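Local atomic coordinates of inorganic pyrophosphatase (Thermus thermophilus, PDB entry 2PRD), a protein that probably catalyses the magnesium-dependent hydrolysis of inorganic pyrophosphate to two phosphate ions, as a homohexamer of the soluble PPase family. Residues A1-S5 / E31-D35; I20-R24 / S75-P81; S60-E64 / C168-Y172. All coordinates share one frame; numbering follows the deposited sequence.

Contact 1 (A1-S5 / E31-D35); sequences ANLKS and EYDPD
Y32 pushes its ring into the crook of the N-terminal turn, where L3, N2 and K4 meet it from three directions. Its CG lies anti to the backbone N (chi1 173°), which sends the ring off strand 28-33 toward the chain start. L3 lies over one face, crossing the tyrosine at about a right angle: its CB stands 4.0 Å from the ring centroid, almost on the normal, a CH-pi contact, and its CD1 reaches Y32 CE1 at 3.7 Å. N2 comes to the ring edge instead, OD1 being 3.6 Å from Y32 CE2 with the amide plane turned 54° from the ring. That same OD1 accepts from K4 N at 3.2 Å, an Asx turn that fixes the amide while the short 3-10 segment 3-4 begins. K4 runs obliquely past, CG near Y32 CD2, and its CD lies against P34 CG at 3.8 Å. At the far end of the ring Y32 OH takes a weak bond from L3 N (3.4 Å), and a water bridges the turn to the strand end, donating to A1 O and, at 2.7 Å, to P34 O. F57 and I39 also touch Y32. The N-terminal arm is thus held to strand 28-33 chiefly by apolar contact with one buried ring, its polar links being a weak bond and a water.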
loop_
_atom_site.group_PDB
_atom_site.type_symbol
_atom_site.label_atom_id
_atom_site.label_comp_id
_atom_site.label_asym_id
_atom_site.label_seq_id
_atom_site.Cartn_x
_atom_site.Cartn_y
_atom_site.Cartn_z
ATOM N N ALA A 1 23.743 14.922 -6.880
ATOM C CA ALA A 1 24.630 15.884 -7.584
ATOM C C ALA A 1 24.137 17.304 -7.274
ATOM O O ALA A 1 24.367 17.954 -6.232
ATOM C CB ALA A 1 24.542 15.593 -9.081
ATOM N N ASN A 2 23.430 17.799 -8.257
ATOM C CA ASN A 2 22.731 19.063 -8.322
ATOM C C ASN A 2 21.730 18.843 -9.493
ATOM O O ASN A 2 22.058 19.024 -10.648
ATOM C CB ASN A 2 23.472 20.348 -8.421
ATOM C CG ASN A 2 22.592 21.534 -7.993
ATOM O OD1 ASN A 2 21.369 21.544 -8.179
ATOM N ND2 ASN A 2 23.217 22.548 -7.404
ATOM N N LEU A 3 20.610 18.306 -9.024
ATOM C CA LEU A 3 19.505 17.927 -9.899
ATOM C C LEU A 3 19.007 19.095 -10.687
ATOM O O LEU A 3 18.635 18.901 -11.869
ATOM C CB LEU A 3 18.508 17.108 -9.083
ATOM C CG LEU A 3 19.146 15.938 -8.289
ATOM C CD1 LEU A 3 18.065 15.240 -7.487
ATOM C CD2 LEU A 3 19.861 15.004 -9.211
ATOM N N LYS A 4 19.107 20.325 -10.168
ATOM C CA LYS A 4 18.619 21.495 -10.889
ATOM C C LYS A 4 19.391 21.845 -12.125
ATOM O O LYS A 4 18.895 22.677 -12.912
ATOM C CB LYS A 4 18.551 22.700 -9.946
ATOM C CG LYS A 4 17.365 22.479 -8.982
ATOM C CD LYS A 4 17.331 23.655 -8.005
ATOM C CE LYS A 4 18.216 24.746 -8.607
ATOM N NZ LYS A 4 17.506 26.070 -8.531
ATOM N N SER A 5 20.564 21.257 -12.260
ATOM C CA SER A 5 21.439 21.564 -13.393
ATOM C C SER A 5 21.698 20.395 -14.318
ATOM O O SER A 5 22.587 20.504 -15.178
ATOM C CB SER A 5 22.727 22.247 -12.968
ATOM O OG SER A 5 23.483 21.455 -12.072
ATOM N N GLU A 31 10.645 18.647 -1.697
ATOM C CA GLU A 31 11.274 19.572 -2.646
ATOM C C GLU A 31 12.777 19.314 -2.690
ATOM O O GLU A 31 13.294 19.066 -1.602
ATOM C CB GLU A 31 11.266 20.972 -2.036
ATOM C CG GLU A 31 10.009 21.736 -2.328
ATOM C CD GLU A 31 10.125 23.123 -1.668
ATOM O OE1 GLU A 31 11.224 23.286 -1.091
ATOM O OE2 GLU A 31 9.133 23.869 -1.750
ATOM N N TYR A 32 13.356 19.535 -3.851
ATOM C CA TYR A 32 14.816 19.367 -3.921
ATOM C C TYR A 32 15.434 20.695 -3.499
ATOM O O TYR A 32 14.991 21.739 -3.974
ATOM C CB TYR A 32 15.243 19.010 -5.323
ATOM C CG TYR A 32 16.744 18.995 -5.430
ATOM C CD1 TYR A 32 17.431 17.910 -4.909
ATOM C CD2 TYR A 32 17.451 20.048 -6.010
ATOM C CE1 TYR A 32 18.829 17.862 -4.988
ATOM C CE2 TYR A 32 18.841 20.010 -6.086
ATOM C CZ TYR A 32 19.502 18.912 -5.566
ATOM O OH TYR A 32 20.878 18.807 -5.647
ATOM N N ASP A 33 16.346 20.611 -2.582
ATOM C CA ASP A 33 17.101 21.690 -1.998
ATOM C C ASP A 33 18.562 21.682 -2.463
ATOM O O ASP A 33 19.396 20.953 -1.917
ATOM C CB ASP A 33 17.088 21.549 -0.458
ATOM C CG ASP A 33 17.590 22.859 0.157
ATOM O OD1 ASP A 33 18.622 23.361 -0.318
ATOM O OD2 ASP A 33 16.929 23.395 1.075
ATOM N N PRO A 34 18.852 22.515 -3.452
ATOM C CA PRO A 34 20.180 22.638 -4.031
ATOM C C PRO A 34 21.253 22.971 -3.016
ATOM O O PRO A 34 22.360 22.388 -3.083
ATOM C CB PRO A 34 20.001 23.646 -5.135
ATOM C CG PRO A 34 18.819 24.491 -4.664
ATOM C CD PRO A 34 17.875 23.423 -4.115
ATOM N N ASP A 35 20.896 23.850 -2.079
ATOM C CA ASP A 35 21.752 24.291 -0.989
ATOM C C ASP A 35 22.157 23.143 -0.080
ATOM O O ASP A 35 23.323 23.108 0.304
ATOM C CB ASP A 35 21.115 25.382 -0.105
ATOM C CG ASP A 35 21.126 26.724 -0.835
ATOM O OD1 ASP A 35 21.814 26.757 -1.886
ATOM O OD2 ASP A 35 20.478 27.709 -0.416
HETATM O O HOH W 1 23.762 20.882 -4.853
#

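Contact 2 (I20-R24 / S75-P81); sequences IEVPR and STYPLLP
R24 reaches along the 75-81 loop and gives NH2 to two successive backbone carbonyls. The firmer bond runs from R24 NH2 to S75 O, 2.9 Å long with 140° at the hydrogen; the donor stands well above the carbonyl plane, 55° out of it. A weak bond from the same R24 NH2 to T76 O, 3.1 Å, completes the fork. A bend at chi3 (65°) turns the guanidinium out of the line of its chain and into the loop, where P78 CG covers one face of it near the rim. D54 ties the two segments together from outside: its carboxylate accepts from R24 N and L79 N and is hydrogen-bonded to S75 OG.

Further along, prolines do the packing. P78 CB sits 3.3 Å from R24 O, while P23 lays its CB against L79 O at 3.1 Å and its CG against P81 CD at 3.7 Å, the P23 and P81 rings crossing at about a right angle. At the strand end I20 turns its CG1 to L79 CD1 (3.9 Å) and its CB to L80 O, and P81 CA makes a CH...O contact with I20 O. Opposite Y55, a predicted substrate-binding residue, strand 15-22 ends in a classic beta bulge formed by E21 and V22. Y77 and L79 pack on N28, and L80 on P81, of a second subunit; Y77 also packs on F50 of a third.

P78 and P81 have no N-H to give; across these two segments the arginine bonds, CH...O contact and proline packing take the place of backbone pairing, which I20 takes up with G82 and V83 just beyond. E21 O, buried against P81 CB, has no polar partner.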
loop_
_atom_site.group_PDB
_atom_site.type_symbol
_atom_site.label_atom_id
_atom_site.label_comp_id
_atom_site.label_asym_id
_atom_site.label_seq_id
_atom_site.Cartn_x
_atom_site.Cartn_y
_atom_site.Cartn_z
ATOM N N ILE A 20 11.445 14.388 -10.288
ATOM C CA ILE A 20 10.207 14.196 -9.548
ATOM C C ILE A 20 10.493 14.586 -8.100
ATOM O O ILE A 20 11.532 14.231 -7.569
ATOM C CB ILE A 20 9.695 12.746 -9.538
ATOM C CG1 ILE A 20 9.279 12.300 -10.941
ATOM C CG2 ILE A 20 8.505 12.649 -8.590
ATOM C CD1 ILE A 20 8.680 13.441 -11.766
ATOM N N GLU A 21 9.571 15.396 -7.566
ATOM C CA GLU A 21 9.666 15.837 -6.182
ATOM C C GLU A 21 8.564 15.157 -5.367
ATOM O O GLU A 21 8.876 14.626 -4.293
ATOM C CB GLU A 21 9.571 17.331 -6.007
ATOM C CG GLU A 21 10.938 17.933 -6.466
ATOM C CD GLU A 21 10.766 19.437 -6.566
ATOM O OE1 GLU A 21 9.675 19.866 -6.992
ATOM O OE2 GLU A 21 11.731 20.109 -6.171
ATOM N N VAL A 22 7.353 15.217 -5.933
ATOM C CA VAL A 22 6.222 14.587 -5.188
ATOM C C VAL A 22 5.535 13.523 -5.961
ATOM O O VAL A 22 5.010 13.824 -7.037
ATOM C CB VAL A 22 5.178 15.726 -4.907
ATOM C CG1 VAL A 22 4.083 15.282 -3.912
ATOM C CG2 VAL A 22 5.766 17.007 -4.353
ATOM N N PRO A 23 5.540 12.261 -5.476
ATOM C CA PRO A 23 4.791 11.209 -6.146
ATOM C C PRO A 23 3.273 11.478 -6.166
ATOM O O PRO A 23 2.609 12.117 -5.314
ATOM C CB PRO A 23 5.055 9.992 -5.251
ATOM C CG PRO A 23 6.324 10.298 -4.544
ATOM C CD PRO A 23 6.216 11.799 -4.250
ATOM N N ARG A 24 2.643 10.949 -7.239
ATOM C CA ARG A 24 1.195 11.056 -7.347
ATOM C C ARG A 24 0.588 10.311 -6.165
ATOM O O ARG A 24 1.094 9.232 -5.810
ATOM C CB ARG A 24 0.735 10.390 -8.659
ATOM C CG ARG A 24 -0.783 10.131 -8.574
ATOM C CD ARG A 24 -1.410 10.070 -9.937
ATOM N NE ARG A 24 -0.921 8.950 -10.688
ATOM C CZ ARG A 24 -1.186 7.673 -10.409
ATOM N NH1 ARG A 24 -1.955 7.321 -9.401
ATOM N NH2 ARG A 24 -0.654 6.764 -11.201
ATOM N N SER A 75 0.977 9.506 -14.765
ATOM C CA SER A 75 1.746 8.262 -14.801
ATOM C C SER A 75 0.808 7.088 -14.508
ATOM O O SER A 75 -0.232 7.408 -13.951
ATOM C CB SER A 75 2.796 8.244 -13.670
ATOM O OG SER A 75 2.169 8.774 -12.495
ATOM N N THR A 76 1.236 5.903 -14.892
ATOM C CA THR A 76 0.492 4.682 -14.578
ATOM C C THR A 76 0.729 4.324 -13.112
ATOM O O THR A 76 -0.247 3.986 -12.417
ATOM C CB THR A 76 0.905 3.454 -15.426
ATOM O OG1 THR A 76 0.554 3.821 -16.784
ATOM C CG2 THR A 76 0.044 2.244 -15.103
ATOM N N TYR A 77 1.939 4.442 -12.662
ATOM C CA TYR A 77 2.334 4.143 -11.267
ATOM C C TYR A 77 3.109 5.348 -10.728
ATOM O O TYR A 77 3.938 5.900 -11.477
ATOM C CB TYR A 77 3.241 2.906 -11.220
ATOM C CG TYR A 77 2.813 1.678 -11.967
ATOM C CD1 TYR A 77 1.616 1.034 -11.630
ATOM C CD2 TYR A 77 3.614 1.087 -12.948
ATOM C CE1 TYR A 77 1.196 -0.118 -12.276
ATOM C CE2 TYR A 77 3.171 -0.039 -13.604
ATOM C CZ TYR A 77 1.995 -0.645 -13.253
ATOM O OH TYR A 77 1.589 -1.802 -13.893
ATOM N N PRO A 78 2.806 5.738 -9.493
ATOM C CA PRO A 78 3.470 6.920 -8.893
ATOM C C PRO A 78 4.968 6.706 -8.903
ATOM O O PRO A 78 5.444 5.558 -8.754
ATOM C CB PRO A 78 2.892 6.988 -7.483
ATOM C CG PRO A 78 1.578 6.230 -7.588
ATOM C CD PRO A 78 1.858 5.082 -8.583
ATOM N N LEU A 79 5.699 7.789 -9.076
ATOM C CA LEU A 79 7.175 7.736 -9.108
ATOM C C LEU A 79 7.722 8.022 -7.753
ATOM O O LEU A 79 6.934 7.984 -6.764
ATOM C CB LEU A 79 7.605 8.696 -10.242
ATOM C CG LEU A 79 6.940 8.360 -11.597
ATOM C CD1 LEU A 79 6.965 9.536 -12.548
ATOM C CD2 LEU A 79 7.701 7.176 -12.236
ATOM N N LEU A 80 9.016 8.222 -7.623
ATOM C CA LEU A 80 9.604 8.494 -6.276
ATOM C C LEU A 80 10.373 9.789 -6.319
ATOM O O LEU A 80 10.812 10.176 -7.417
ATOM C CB LEU A 80 10.618 7.362 -6.032
ATOM C CG LEU A 80 10.109 6.040 -5.474
ATOM C CD1 LEU A 80 11.156 4.953 -5.559
ATOM C CD2 LEU A 80 9.705 6.232 -4.017
ATOM N N PRO A 81 10.515 10.463 -5.180
ATOM C CA PRO A 81 11.260 11.712 -5.149
ATOM C C PRO A 81 12.684 11.513 -5.593
ATOM O O PRO A 81 13.346 10.534 -5.134
ATOM C CB PRO A 81 11.188 12.189 -3.692
ATOM C CG PRO A 81 10.043 11.415 -3.112
ATOM C CD PRO A 81 9.988 10.072 -3.865
#

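Contact 3 (S60-E64 / C168-Y172); sequences STLAE and CIARY
Chi1 of 175° in Y172 and -179° in R171, both with CG anti to the backbone N, swing the two side chains from helix 158-173 onto the 60-64 loop. The tyrosine ring lies flat on the backbone of S60: S60 CA stands 3.5 Å from the ring centroid, directly on the normal, a CH-pi contact. R171 bends at chi3 and splits its guanidinium between two partners. NH1 of R171 donates to L62 O at 3.0 Å, in the carbonyl plane and on a lone pair, while its NH2 forms a salt bridge with E64 OE2 at 2.9 Å. E64 CG lies over one guanidinium face, and the carboxylate is turned 83° from it, so the pair meets crosswise. A lysine in place of R171 would probably be unable to hold both partners in this geometry, leaving L62 O or E64 without its mate.

C168 O accepts from L62 N at 2.9 Å as well as from Y172 N of its own helix, the two donors coming from opposite faces of its plane. T61 packs on the same helical turn, its CB 3.7 Å from C168 CB and its CG2 equally close to I169 CG1. The helix thus grips the loop both by backbone (S60 CA, L62 N and O) and by side chain (T61, E64), just ahead of D65, a predicted magnesium ligand.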
loop_
_atom_site.group_PDB
_atom_site.type_symbol
_atom_site.label_atom_id
_atom_site.label_comp_id
_atom_site.label_asym_id
_atom_site.label_seq_id
_atom_site.Cartn_x
_atom_site.Cartn_y
_atom_site.Cartn_z
ATOM N N SER A 60 17.687 22.746 -15.583
ATOM C CA SER A 60 18.262 23.673 -16.548
ATOM C C SER A 60 17.265 24.551 -17.282
ATOM O O SER A 60 17.332 24.684 -18.516
ATOM C CB SER A 60 18.985 22.898 -17.655
ATOM O OG SER A 60 20.163 22.318 -17.067
ATOM N N THR A 61 16.335 25.074 -16.524
ATOM C CA THR A 61 15.306 25.975 -17.047
ATOM C C THR A 61 15.166 27.017 -15.920
ATOM O O THR A 61 15.601 26.766 -14.780
ATOM C CB THR A 61 13.955 25.404 -17.402
ATOM O OG1 THR A 61 13.341 24.813 -16.246
ATOM C CG2 THR A 61 14.005 24.349 -18.496
ATOM N N LEU A 62 14.646 28.149 -16.324
ATOM C CA LEU A 62 14.478 29.206 -15.300
ATOM C C LEU A 62 13.179 29.889 -15.655
ATOM O O LEU A 62 13.146 30.352 -16.795
ATOM C CB LEU A 62 15.674 30.145 -15.478
ATOM C CG LEU A 62 15.857 31.224 -14.429
ATOM C CD1 LEU A 62 15.555 30.764 -13.030
ATOM C CD2 LEU A 62 17.297 31.760 -14.558
ATOM N N ALA A 63 12.202 29.841 -14.771
ATOM C CA ALA A 63 10.921 30.501 -15.083
ATOM C C ALA A 63 11.099 31.987 -14.795
ATOM O O ALA A 63 12.201 32.400 -14.369
ATOM C CB ALA A 63 9.789 29.812 -14.377
ATOM N N GLU A 64 10.086 32.781 -15.064
ATOM C CA GLU A 64 10.142 34.240 -14.865
ATOM C C GLU A 64 10.207 34.549 -13.381
ATOM O O GLU A 64 10.625 35.648 -13.007
ATOM C CB GLU A 64 9.024 34.933 -15.611
ATOM C CG GLU A 64 9.277 35.372 -17.049
ATOM C CD GLU A 64 8.157 35.047 -18.014
ATOM O OE1 GLU A 64 6.969 35.302 -17.724
ATOM O OE2 GLU A 64 8.433 34.490 -19.106
ATOM N N CYS A 168 12.122 29.047 -21.237
ATOM C CA CYS A 168 12.750 28.858 -19.912
ATOM C C CYS A 168 14.083 28.175 -20.103
ATOM O O CYS A 168 14.962 28.277 -19.231
ATOM C CB CYS A 168 11.824 28.011 -19.037
ATOM S SG CYS A 168 10.272 28.941 -18.757
ATOM N N ILE A 169 14.187 27.547 -21.256
ATOM C CA ILE A 169 15.503 26.878 -21.530
ATOM C C ILE A 169 16.530 27.963 -21.876
ATOM O O ILE A 169 17.664 27.986 -21.381
ATOM C CB ILE A 169 15.395 25.821 -22.624
ATOM C CG1 ILE A 169 14.709 24.549 -22.120
ATOM C CG2 ILE A 169 16.718 25.509 -23.284
ATOM C CD1 ILE A 169 14.275 23.588 -23.226
ATOM N N ALA A 170 16.088 28.882 -22.725
ATOM C CA ALA A 170 16.923 29.978 -23.211
ATOM C C ALA A 170 17.369 30.833 -22.053
ATOM O O ALA A 170 18.556 31.136 -21.901
ATOM C CB ALA A 170 16.104 30.763 -24.214
ATOM N N ARG A 171 16.359 31.203 -21.276
ATOM C CA ARG A 171 16.545 32.056 -20.101
ATOM C C ARG A 171 17.565 31.502 -19.130
ATOM O O ARG A 171 18.309 32.312 -18.553
ATOM C CB ARG A 171 15.227 32.388 -19.418
ATOM C CG ARG A 171 15.390 33.287 -18.208
ATOM C CD ARG A 171 14.076 33.836 -17.673
ATOM N NE ARG A 171 13.040 34.119 -18.625
ATOM C CZ ARG A 171 11.940 33.493 -18.964
ATOM N NH1 ARG A 171 11.596 32.341 -18.398
ATOM N NH2 ARG A 171 11.168 33.968 -19.927
ATOM N N TYR A 172 17.640 30.186 -18.976
ATOM C CA TYR A 172 18.577 29.537 -18.062
ATOM C C TYR A 172 20.014 29.704 -18.535
ATOM O O TYR A 172 20.900 29.880 -17.692
ATOM C CB TYR A 172 18.236 28.066 -17.841
ATOM C CG TYR A 172 19.248 27.326 -17.000
ATOM C CD1 TYR A 172 19.170 27.269 -15.625
ATOM C CD2 TYR A 172 20.296 26.677 -17.618
ATOM C CE1 TYR A 172 20.094 26.549 -14.862
ATOM C CE2 TYR A 172 21.224 25.974 -16.858
ATOM C CZ TYR A 172 21.124 25.934 -15.503
ATOM O OH TYR A 172 22.057 25.271 -14.735
#

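Overall arrangement
All three contacts are partly buried and fasten loops or chain ends to regular elements. Contacts 1 and 2 use strands 28-33 and 15-22, which follow each other in the chain, and touch where E21 OE2 accepts from Y32 N. Contacts 1 and 3 touch through the backbone bond between K4 and S60 and through S5 against Y172, so the N-terminal arm bridges strand 28-33 and the helix-bound loop. Contacts 2 and 3 lie on opposite sides of the chain's centre, about 11 Å apart at their nearest atoms. Contact 2 meets other subunits and relies on prolines, whereas no other chain touches contact 3, which adds a salt bridge at the surface; contact 1 is mainly aromatic and apolar.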